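Local coordinates for interphotoreceptor retinoid-binding protein (Xenopus laevis, PDB 1J7X) that probably binds retinoids and carries them between the cells of the retina through the interphotoreceptor space, at residues A[113-122]-A[151-161]; A[199-207]-A[227-235]. One frame throughout, in Å; residues are numbered along the deposited sequence.

Interaction 1: A[113-122]-A[151-161]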
loop_
_atom_site.group_PDB
_atom_site.type_symbol
_atom_site.label_atom_id
_atom_site.label_comp_id
_atom_site.label_asym_id
_atom_site.label_seq_id
_atom_site.Cartn_x
_atom_site.Cartn_y
_atom_site.Cartn_z
ATOM N N PHE A 113 11.603 -7.438 7.536
ATOM C CA PHE A 113 12.333 -6.725 6.525
ATOM C C PHE A 113 11.679 -5.333 6.460
ATOM O O PHE A 113 10.494 -5.244 6.758
ATOM C CB PHE A 113 12.453 -7.416 5.181
ATOM C CG PHE A 113 11.130 -7.747 4.519
ATOM C CD1 PHE A 113 10.334 -8.760 5.008
ATOM C CD2 PHE A 113 10.687 -6.977 3.468
ATOM C CE1 PHE A 113 9.183 -9.034 4.419
ATOM C CE2 PHE A 113 9.531 -7.329 2.858
ATOM C CZ PHE A 113 8.786 -8.302 3.335
ATOM N N ASP A 114 12.441 -4.299 6.169
ATOM C CA ASP A 114 11.999 -2.950 6.331
ATOM C C ASP A 114 11.849 -2.069 5.035
ATOM O O ASP A 114 11.705 -0.832 5.132
ATOM C CB ASP A 114 12.912 -2.231 7.245
ATOM C CG ASP A 114 13.001 -2.817 8.609
ATOM O OD1 ASP A 114 12.217 -3.666 9.004
ATOM O OD2 ASP A 114 13.943 -2.449 9.368
ATOM N N GLN A 115 11.958 -2.730 3.884
ATOM C CA GLN A 115 11.731 -2.071 2.629
ATOM C C GLN A 115 11.227 -3.096 1.618
ATOM O O GLN A 115 11.370 -4.248 1.875
ATOM C CB GLN A 115 13.030 -1.417 2.175
ATOM C CG GLN A 115 14.108 -2.318 1.866
ATOM C CD GLN A 115 15.295 -1.596 1.297
ATOM O OE1 GLN A 115 16.131 -1.037 2.089
ATOM N NE2 GLN A 115 15.475 -1.715 -0.022
ATOM N N PHE A 116 10.676 -2.645 0.502
ATOM C CA PHE A 116 10.233 -3.478 -0.619
ATOM C C PHE A 116 11.077 -2.917 -1.802
ATOM O O PHE A 116 10.898 -1.833 -2.242
ATOM C CB PHE A 116 8.748 -3.316 -0.876
ATOM C CG PHE A 116 7.914 -4.259 -0.084
ATOM C CD1 PHE A 116 7.623 -3.981 1.215
ATOM C CD2 PHE A 116 7.380 -5.399 -0.688
ATOM C CE1 PHE A 116 6.913 -4.895 1.926
ATOM C CE2 PHE A 116 6.612 -6.279 0.013
ATOM C CZ PHE A 116 6.372 -6.020 1.313
ATOM N N ALA A 117 11.978 -3.686 -2.303
ATOM C CA ALA A 117 12.730 -3.276 -3.482
ATOM C C ALA A 117 11.949 -3.628 -4.765
ATOM O O ALA A 117 11.042 -4.431 -4.725
ATOM C CB ALA A 117 14.009 -4.008 -3.474
ATOM N N ASP A 118 12.337 -2.997 -5.850
ATOM C CA ASP A 118 11.725 -3.204 -7.130
ATOM C C ASP A 118 11.915 -4.699 -7.534
ATOM O O ASP A 118 12.891 -5.348 -7.123
ATOM C CB ASP A 118 12.382 -2.317 -8.201
ATOM C CG ASP A 118 11.701 -2.450 -9.532
ATOM O OD1 ASP A 118 10.597 -1.887 -9.698
ATOM O OD2 ASP A 118 12.192 -3.217 -10.394
ATOM N N VAL A 119 10.976 -5.182 -8.323
ATOM C CA VAL A 119 11.061 -6.570 -8.719
ATOM C C VAL A 119 12.414 -6.884 -9.454
ATOM O O VAL A 119 12.862 -8.031 -9.470
ATOM C CB VAL A 119 9.800 -7.032 -9.483
ATOM C CG1 VAL A 119 9.760 -6.431 -10.864
ATOM C CG2 VAL A 119 9.704 -8.562 -9.498
ATOM N N SER A 120 13.022 -5.844 -10.070
ATOM C CA SER A 120 14.280 -6.103 -10.795
ATOM C C SER A 120 15.399 -6.475 -9.822
ATOM O O SER A 120 16.300 -7.227 -10.180
ATOM C CB SER A 120 14.616 -4.955 -11.701
ATOM O OG SER A 120 14.833 -3.741 -10.994
ATOM N N VAL A 121 15.323 -5.937 -8.603
ATOM C CA VAL A 121 16.238 -6.196 -7.555
ATOM C C VAL A 121 15.985 -7.539 -6.958
ATOM O O VAL A 121 16.911 -8.364 -6.776
ATOM C CB VAL A 121 16.219 -5.103 -6.538
ATOM C CG1 VAL A 121 17.112 -5.496 -5.338
ATOM C CG2 VAL A 121 16.663 -3.728 -7.203
ATOM N N ILE A 122 14.709 -7.839 -6.666
ATOM C CA ILE A 122 14.361 -9.089 -6.100
ATOM C C ILE A 122 14.761 -10.223 -6.985
ATOM O O ILE A 122 15.151 -11.279 -6.495
ATOM C CB ILE A 122 12.859 -9.267 -5.730
ATOM C CG1 ILE A 122 12.432 -8.213 -4.720
ATOM C CG2 ILE A 122 12.530 -10.682 -5.204
ATOM C CD1 ILE A 122 13.175 -8.347 -3.365
ATOM N N VAL A 151 8.895 0.848 5.562
ATOM C CA VAL A 151 8.449 2.066 4.896
ATOM C C VAL A 151 8.236 1.868 3.413
ATOM O O VAL A 151 7.878 2.749 2.652
ATOM C CB VAL A 151 9.498 3.191 5.097
ATOM C CG1 VAL A 151 9.590 3.449 6.598
ATOM C CG2 VAL A 151 10.834 2.862 4.394
ATOM N N GLY A 152 8.156 0.607 3.011
ATOM C CA GLY A 152 7.787 0.235 1.655
ATOM C C GLY A 152 8.833 0.512 0.596
ATOM O O GLY A 152 10.075 0.096 0.695
ATOM N N GLY A 153 8.334 1.059 -0.475
ATOM C CA GLY A 153 9.064 1.313 -1.764
ATOM C C GLY A 153 8.167 1.017 -2.916
ATOM O O GLY A 153 6.908 1.145 -2.841
ATOM N N SER A 154 8.754 0.505 -4.019
ATOM C CA SER A 154 8.034 0.117 -5.206
ATOM C C SER A 154 7.152 -1.093 -4.898
ATOM O O SER A 154 7.527 -1.949 -4.054
ATOM C CB SER A 154 9.046 -0.316 -6.256
ATOM O OG SER A 154 8.363 -1.043 -7.310
ATOM N N SER A 155 5.989 -1.163 -5.547
ATOM C CA SER A 155 5.063 -2.291 -5.355
ATOM C C SER A 155 5.308 -3.365 -6.380
ATOM O O SER A 155 4.567 -4.332 -6.410
ATOM C CB SER A 155 3.555 -1.839 -5.408
ATOM O OG SER A 155 3.443 -0.859 -4.384
ATOM N N THR A 156 6.279 -3.186 -7.249
ATOM C CA THR A 156 6.466 -4.170 -8.372
ATOM C C THR A 156 6.696 -5.618 -7.976
ATOM O O THR A 156 6.305 -6.511 -8.677
ATOM C CB THR A 156 7.617 -3.735 -9.342
ATOM O OG1 THR A 156 8.880 -3.621 -8.657
ATOM C CG2 THR A 156 7.331 -2.363 -9.977
ATOM N N ALA A 157 7.257 -5.838 -6.781
ATOM C CA ALA A 157 7.474 -7.226 -6.280
ATOM C C ALA A 157 6.409 -7.732 -5.358
ATOM O O ALA A 157 6.482 -8.831 -4.911
ATOM C CB ALA A 157 8.787 -7.330 -5.586
ATOM N N VAL A 158 5.333 -6.950 -5.098
ATOM C CA VAL A 158 4.314 -7.434 -4.212
ATOM C C VAL A 158 3.629 -8.712 -4.666
ATOM O O VAL A 158 3.394 -9.602 -3.878
ATOM C CB VAL A 158 3.376 -6.278 -3.880
ATOM C CG1 VAL A 158 2.228 -6.695 -3.064
ATOM C CG2 VAL A 158 4.107 -5.191 -3.043
ATOM N N PRO A 159 3.225 -8.794 -5.945
ATOM C CA PRO A 159 2.603 -10.020 -6.381
ATOM C C PRO A 159 3.469 -11.250 -6.192
ATOM O O PRO A 159 3.016 -12.296 -5.763
ATOM C CB PRO A 159 2.250 -9.738 -7.862
ATOM C CG PRO A 159 2.100 -8.188 -7.887
ATOM C CD PRO A 159 3.204 -7.687 -6.924
ATOM N N LEU A 160 4.730 -11.123 -6.500
ATOM C CA LEU A 160 5.687 -12.203 -6.363
ATOM C C LEU A 160 5.789 -12.621 -4.931
ATOM O O LEU A 160 5.721 -13.803 -4.618
ATOM C CB LEU A 160 7.049 -11.755 -6.941
ATOM C CG LEU A 160 8.129 -12.875 -6.778
ATOM C CD1 LEU A 160 7.667 -14.090 -7.523
ATOM C CD2 LEU A 160 9.490 -12.397 -7.326
ATOM N N LEU A 161 5.951 -11.665 -4.012
ATOM C CA LEU A 161 6.017 -12.028 -2.610
ATOM C C LEU A 161 4.783 -12.732 -2.132
ATOM O O LEU A 161 4.813 -13.701 -1.404
ATOM C CB LEU A 161 6.326 -10.804 -1.747
ATOM C CG LEU A 161 6.321 -11.014 -0.258
ATOM C CD1 LEU A 161 7.360 -11.984 0.112
ATOM C CD2 LEU A 161 6.579 -9.742 0.593
HETATM O O HOH W 1 8.345 -4.443 -4.607
#
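The ring of Phe-116 meets Leu-161 and Val-158 obliquely, with Leu-161 CD2 3.5 Å from Phe-116 CE2 and Val-158 CG2 a little further off, both side chains running across it at about a right angle. One face of this ring carries Phe-113 CE2, 3.7 Å above the plane and displaced toward the rim, and Phe-113 itself presents CZ to the same Leu-161 methyl, while Gln-115 O lies in plane at the edge of the Phe-113 ring. This is the meeting of two loops that follow the parallel strands 108-112 and 142-146 in a beta-beta-alpha spiral fold of the ClpP/crotonase clan, each loop leading into a helix. Ala-216 and Phe-220 of helix 216-226 lie against Phe-116 and Leu-161, respectively.

The backbones are joined near the ring by Phe-116 N, which donates to Gly-152 O over 2.8 Å. Phe-116 O is buried here without a polar partner. Further along, one water ties the loops together: it donates to Ala-117 O and Ser-154 O and accepts from Ala-157 N, so three backbone groups share a single molecule.

The two helix starts are laced by Thr-156 and Asp-118. With chi1 at 60°, Thr-156 OG1 sits between its own backbone N and carbonyl carbon, where it accepts from Val-119 N at 2.6 Å and donates to Asp-118 OD1 at 2.7 Å, coming from above the carboxylate plane. Beside this polar knot Ile-122 CG1 packs on Ala-157 CB at 3.8 Å. Asp-118 is the N-cap of helix 119-137: its other oxygen, OD2, takes Ser-120 N and Ser-120 OG from opposite faces of the carboxylate, each at 2.8 Å.

Interaction 2: A[199-207]-A[227-235]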
loop_
_atom_site.group_PDB
_atom_site.type_symbol
_atom_site.label_atom_id
_atom_site.label_comp_id
_atom_site.label_asym_id
_atom_site.label_seq_id
_atom_site.Cartn_x
_atom_site.Cartn_y
_atom_site.Cartn_z
ATOM N N TYR A 199 5.739 -20.834 1.345
ATOM C CA TYR A 199 5.330 -21.112 2.694
ATOM C C TYR A 199 3.997 -21.843 2.607
ATOM O O TYR A 199 3.625 -22.496 3.491
ATOM C CB TYR A 199 5.090 -19.816 3.524
ATOM C CG TYR A 199 5.050 -20.084 4.993
ATOM C CD1 TYR A 199 6.104 -20.684 5.629
ATOM C CD2 TYR A 199 3.989 -19.733 5.781
ATOM C CE1 TYR A 199 6.066 -20.897 7.000
ATOM C CE2 TYR A 199 3.927 -20.032 7.113
ATOM C CZ TYR A 199 4.966 -20.621 7.733
ATOM O OH TYR A 199 4.992 -20.783 9.175
ATOM N N GLY A 200 3.262 -21.640 1.536
ATOM C CA GLY A 200 2.023 -22.325 1.343
ATOM C C GLY A 200 0.808 -21.493 1.824
ATOM O O GLY A 200 0.921 -20.453 2.422
ATOM N N SER A 201 -0.376 -22.052 1.636
ATOM C CA SER A 201 -1.616 -21.354 2.026
ATOM C C SER A 201 -2.320 -21.822 3.265
ATOM O O SER A 201 -3.359 -21.164 3.673
ATOM C CB SER A 201 -2.637 -21.429 0.886
ATOM O OG SER A 201 -3.051 -22.806 0.707
ATOM N N LYS A 202 -1.703 -22.793 3.940
ATOM C CA LYS A 202 -2.296 -23.408 5.132
ATOM C C LYS A 202 -1.820 -22.875 6.473
ATOM O O LYS A 202 -2.591 -22.601 7.353
ATOM C CB LYS A 202 -2.102 -24.926 5.080
ATOM C CG LYS A 202 -2.544 -25.592 3.788
ATOM C CD LYS A 202 -4.054 -25.476 3.501
ATOM C CE LYS A 202 -4.837 -26.227 4.580
ATOM N NZ LYS A 202 -4.357 -27.650 4.767
ATOM N N LYS A 203 -0.540 -22.725 6.677
ATOM C CA LYS A 203 -0.025 -22.300 7.926
ATOM C C LYS A 203 -0.455 -20.853 8.311
ATOM O O LYS A 203 -0.634 -20.011 7.491
ATOM C CB LYS A 203 1.498 -22.328 7.872
ATOM C CG LYS A 203 2.083 -23.777 7.774
ATOM C CD LYS A 203 3.590 -23.798 7.489
ATOM C CE LYS A 203 4.165 -25.311 7.413
ATOM N NZ LYS A 203 5.566 -25.318 7.202
ATOM N N GLY A 204 -0.559 -20.640 9.567
ATOM C CA GLY A 204 -0.963 -19.343 10.067
ATOM C C GLY A 204 0.055 -18.252 9.769
ATOM O O GLY A 204 1.243 -18.426 9.904
ATOM N N VAL A 205 -0.442 -17.107 9.345
ATOM C CA VAL A 205 0.357 -15.980 9.029
ATOM C C VAL A 205 -0.207 -14.715 9.728
ATOM O O VAL A 205 -1.426 -14.440 9.658
ATOM C CB VAL A 205 0.471 -15.722 7.532
ATOM C CG1 VAL A 205 1.402 -14.507 7.296
ATOM C CG2 VAL A 205 1.016 -16.945 6.778
ATOM N N TYR A 206 0.648 -14.049 10.428
ATOM C CA TYR A 206 0.357 -12.842 11.192
ATOM C C TYR A 206 1.254 -11.679 10.796
ATOM O O TYR A 206 2.462 -11.801 10.859
ATOM C CB TYR A 206 0.477 -13.153 12.647
ATOM C CG TYR A 206 -0.411 -14.304 13.038
ATOM C CD1 TYR A 206 0.014 -15.616 12.878
ATOM C CD2 TYR A 206 -1.731 -14.093 13.485
ATOM C CE1 TYR A 206 -0.809 -16.717 13.161
ATOM C CE2 TYR A 206 -2.513 -15.121 13.824
ATOM C CZ TYR A 206 -2.081 -16.464 13.623
ATOM O OH TYR A 206 -2.976 -17.484 13.905
ATOM N N VAL A 207 0.666 -10.565 10.274
ATOM C CA VAL A 207 1.416 -9.413 9.805
ATOM C C VAL A 207 1.322 -8.286 10.765
ATOM O O VAL A 207 0.221 -7.905 11.153
ATOM C CB VAL A 207 0.900 -8.954 8.453
ATOM C CG1 VAL A 207 1.709 -7.839 7.959
ATOM C CG2 VAL A 207 0.953 -10.119 7.474
ATOM N N LEU A 227 -7.311 -11.132 1.048
ATOM C CA LEU A 227 -7.325 -12.520 0.622
ATOM C C LEU A 227 -7.614 -13.495 1.750
ATOM O O LEU A 227 -7.750 -14.731 1.563
ATOM C CB LEU A 227 -5.975 -12.893 -0.020
ATOM C CG LEU A 227 -5.572 -12.284 -1.350
ATOM C CD1 LEU A 227 -4.067 -12.435 -1.583
ATOM C CD2 LEU A 227 -6.407 -13.019 -2.476
ATOM N N SER A 228 -7.852 -12.950 2.915
ATOM C CA SER A 228 -8.066 -13.750 4.100
ATOM C C SER A 228 -6.892 -14.701 4.320
ATOM O O SER A 228 -7.045 -15.774 4.856
ATOM C CB SER A 228 -9.448 -14.500 3.992
ATOM O OG SER A 228 -10.474 -13.507 3.815
ATOM N N ARG A 229 -5.681 -14.273 3.980
ATOM C CA ARG A 229 -4.548 -15.153 4.155
ATOM C C ARG A 229 -3.940 -14.953 5.514
ATOM O O ARG A 229 -3.375 -15.884 6.107
ATOM C CB ARG A 229 -3.558 -14.903 3.001
ATOM C CG ARG A 229 -2.214 -15.722 3.158
ATOM C CD ARG A 229 -2.574 -17.287 3.009
ATOM N NE ARG A 229 -2.691 -17.797 4.327
ATOM C CZ ARG A 229 -1.776 -18.504 4.958
ATOM N NH1 ARG A 229 -0.694 -18.990 4.348
ATOM N NH2 ARG A 229 -1.981 -18.765 6.202
ATOM N N ALA A 230 -3.821 -13.689 5.990
ATOM C CA ALA A 230 -3.287 -13.463 7.274
ATOM C C ALA A 230 -4.131 -12.537 8.159
ATOM O O ALA A 230 -4.955 -11.789 7.672
ATOM C CB ALA A 230 -1.922 -12.842 7.069
ATOM N N THR A 231 -3.817 -12.558 9.416
ATOM C CA THR A 231 -4.379 -11.661 10.400
ATOM C C THR A 231 -3.411 -10.471 10.533
ATOM O O THR A 231 -2.196 -10.664 10.696
ATOM C CB THR A 231 -4.541 -12.371 11.720
ATOM O OG1 THR A 231 -5.385 -13.527 11.604
ATOM C CG2 THR A 231 -5.147 -11.454 12.766
ATOM N N ILE A 232 -3.942 -9.236 10.407
ATOM C CA ILE A 232 -3.142 -8.064 10.525
ATOM C C ILE A 232 -3.227 -7.565 11.978
ATOM O O ILE A 232 -4.312 -7.356 12.541
ATOM C CB ILE A 232 -3.676 -6.962 9.600
ATOM C CG1 ILE A 232 -3.900 -7.498 8.180
ATOM C CG2 ILE A 232 -2.773 -5.805 9.500
ATOM C CD1 ILE A 232 -2.577 -8.214 7.639
ATOM N N ILE A 233 -2.086 -7.250 12.561
ATOM C CA ILE A 233 -1.998 -6.840 13.991
ATOM C C ILE A 233 -1.132 -5.615 14.163
ATOM O O ILE A 233 0.006 -5.552 13.670
ATOM C CB ILE A 233 -1.432 -8.003 14.832
ATOM C CG1 ILE A 233 -2.243 -9.229 14.559
ATOM C CG2 ILE A 233 -1.332 -7.605 16.343
ATOM C CD1 ILE A 233 -1.570 -10.475 15.185
ATOM N N GLY A 234 -1.688 -4.593 14.865
ATOM C CA GLY A 234 -0.877 -3.437 15.159
ATOM C C GLY A 234 -1.656 -2.156 14.966
ATOM O O GLY A 234 -2.807 -2.120 15.356
ATOM N N GLU A 235 -0.972 -1.135 14.474
ATOM C CA GLU A 235 -1.569 0.178 14.301
ATOM C C GLU A 235 -2.126 0.355 12.870
ATOM O O GLU A 235 -1.672 -0.239 11.910
ATOM C CB GLU A 235 -0.587 1.250 14.580
ATOM C CG GLU A 235 0.022 1.156 15.994
ATOM C CD GLU A 235 1.182 2.068 16.189
ATOM O OE1 GLU A 235 1.846 2.522 15.197
ATOM O OE2 GLU A 235 1.583 2.272 17.383
HETATM O O HOH W 2 -3.315 -17.249 8.513
HETATM O O HOH W 3 -4.568 -15.756 10.455
#
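Three torsions carry Arg-229 to the 200-205 backbone: CG extends trans to the main-chain N (chi1 175°), then the chain folds at chi2 (67°) and again at chi3 (-98°). The guanidinium ends up flat between Ser-201 O, 3.3 Å above its plane and over its centre, and Val-205 on the opposite face, with Val-205 CG2 3.6 Å from Arg-229 NH2. Gly-200 O lies near the plane at the edge, 2.9 Å from Arg-229 NH1. Lys-203 O is also at the edge, but its modelled separation from NH2 is too short to be trusted.

Beyond the arginine the segments become neighbouring parallel strands, 204-207 beside 231-234, of the mixed sheet; helix 216-226 makes the beta-alpha-beta crossover between them. Thr-231 N donates to Val-205 O, Val-207 N to Thr-231 O at 2.9 Å, and Ile-233 N to Val-207 O at 2.8 Å. On one face Tyr-206 and Thr-231 run side by side, with Ile-233 CD1 also against the tyrosine ring; helix 287-296 packs on Tyr-206 and Ile-233. On the other face Val-207 CB meets Ile-232 CD1 at 3.6 Å, and Ala-230 CB fits against Val-205 CG1 and Val-207 CG2.

A water fills the corner where the strands begin, accepting from Val-205 N and from Arg-229 NH2 (3.1 Å) while donating to Arg-229 O. The exact place of NH2 remains doubtful, but the carbonyls of Gly-200 and Ser-201 face the guanidinium, and their dipoles probably steady its positive charge without a carboxylate from either segment close by.

Overall arrangement
From the N terminus the chain reaches interaction 1 just after strand 108-112. Helix 119-137 and strand 142-146 are then traversed before 151-161 returns to 113-122, closing a loop of 28 residues. Only afterwards, past the hairpin 173-179/186-189, does interaction 2 open at 199-207; helix 216-226 is its crossover, and 227-235 closes it after 19 residues. The contacts are therefore in series, neither nested nor crossed, with nearest atoms about 8 Å apart. Strand 142-146 lies between 108-112 and 204-209 in the mixed sheet, and helix 216-226 touches both contacts, its first turns facing interaction 1 and Met-224, near its end, facing interaction 2.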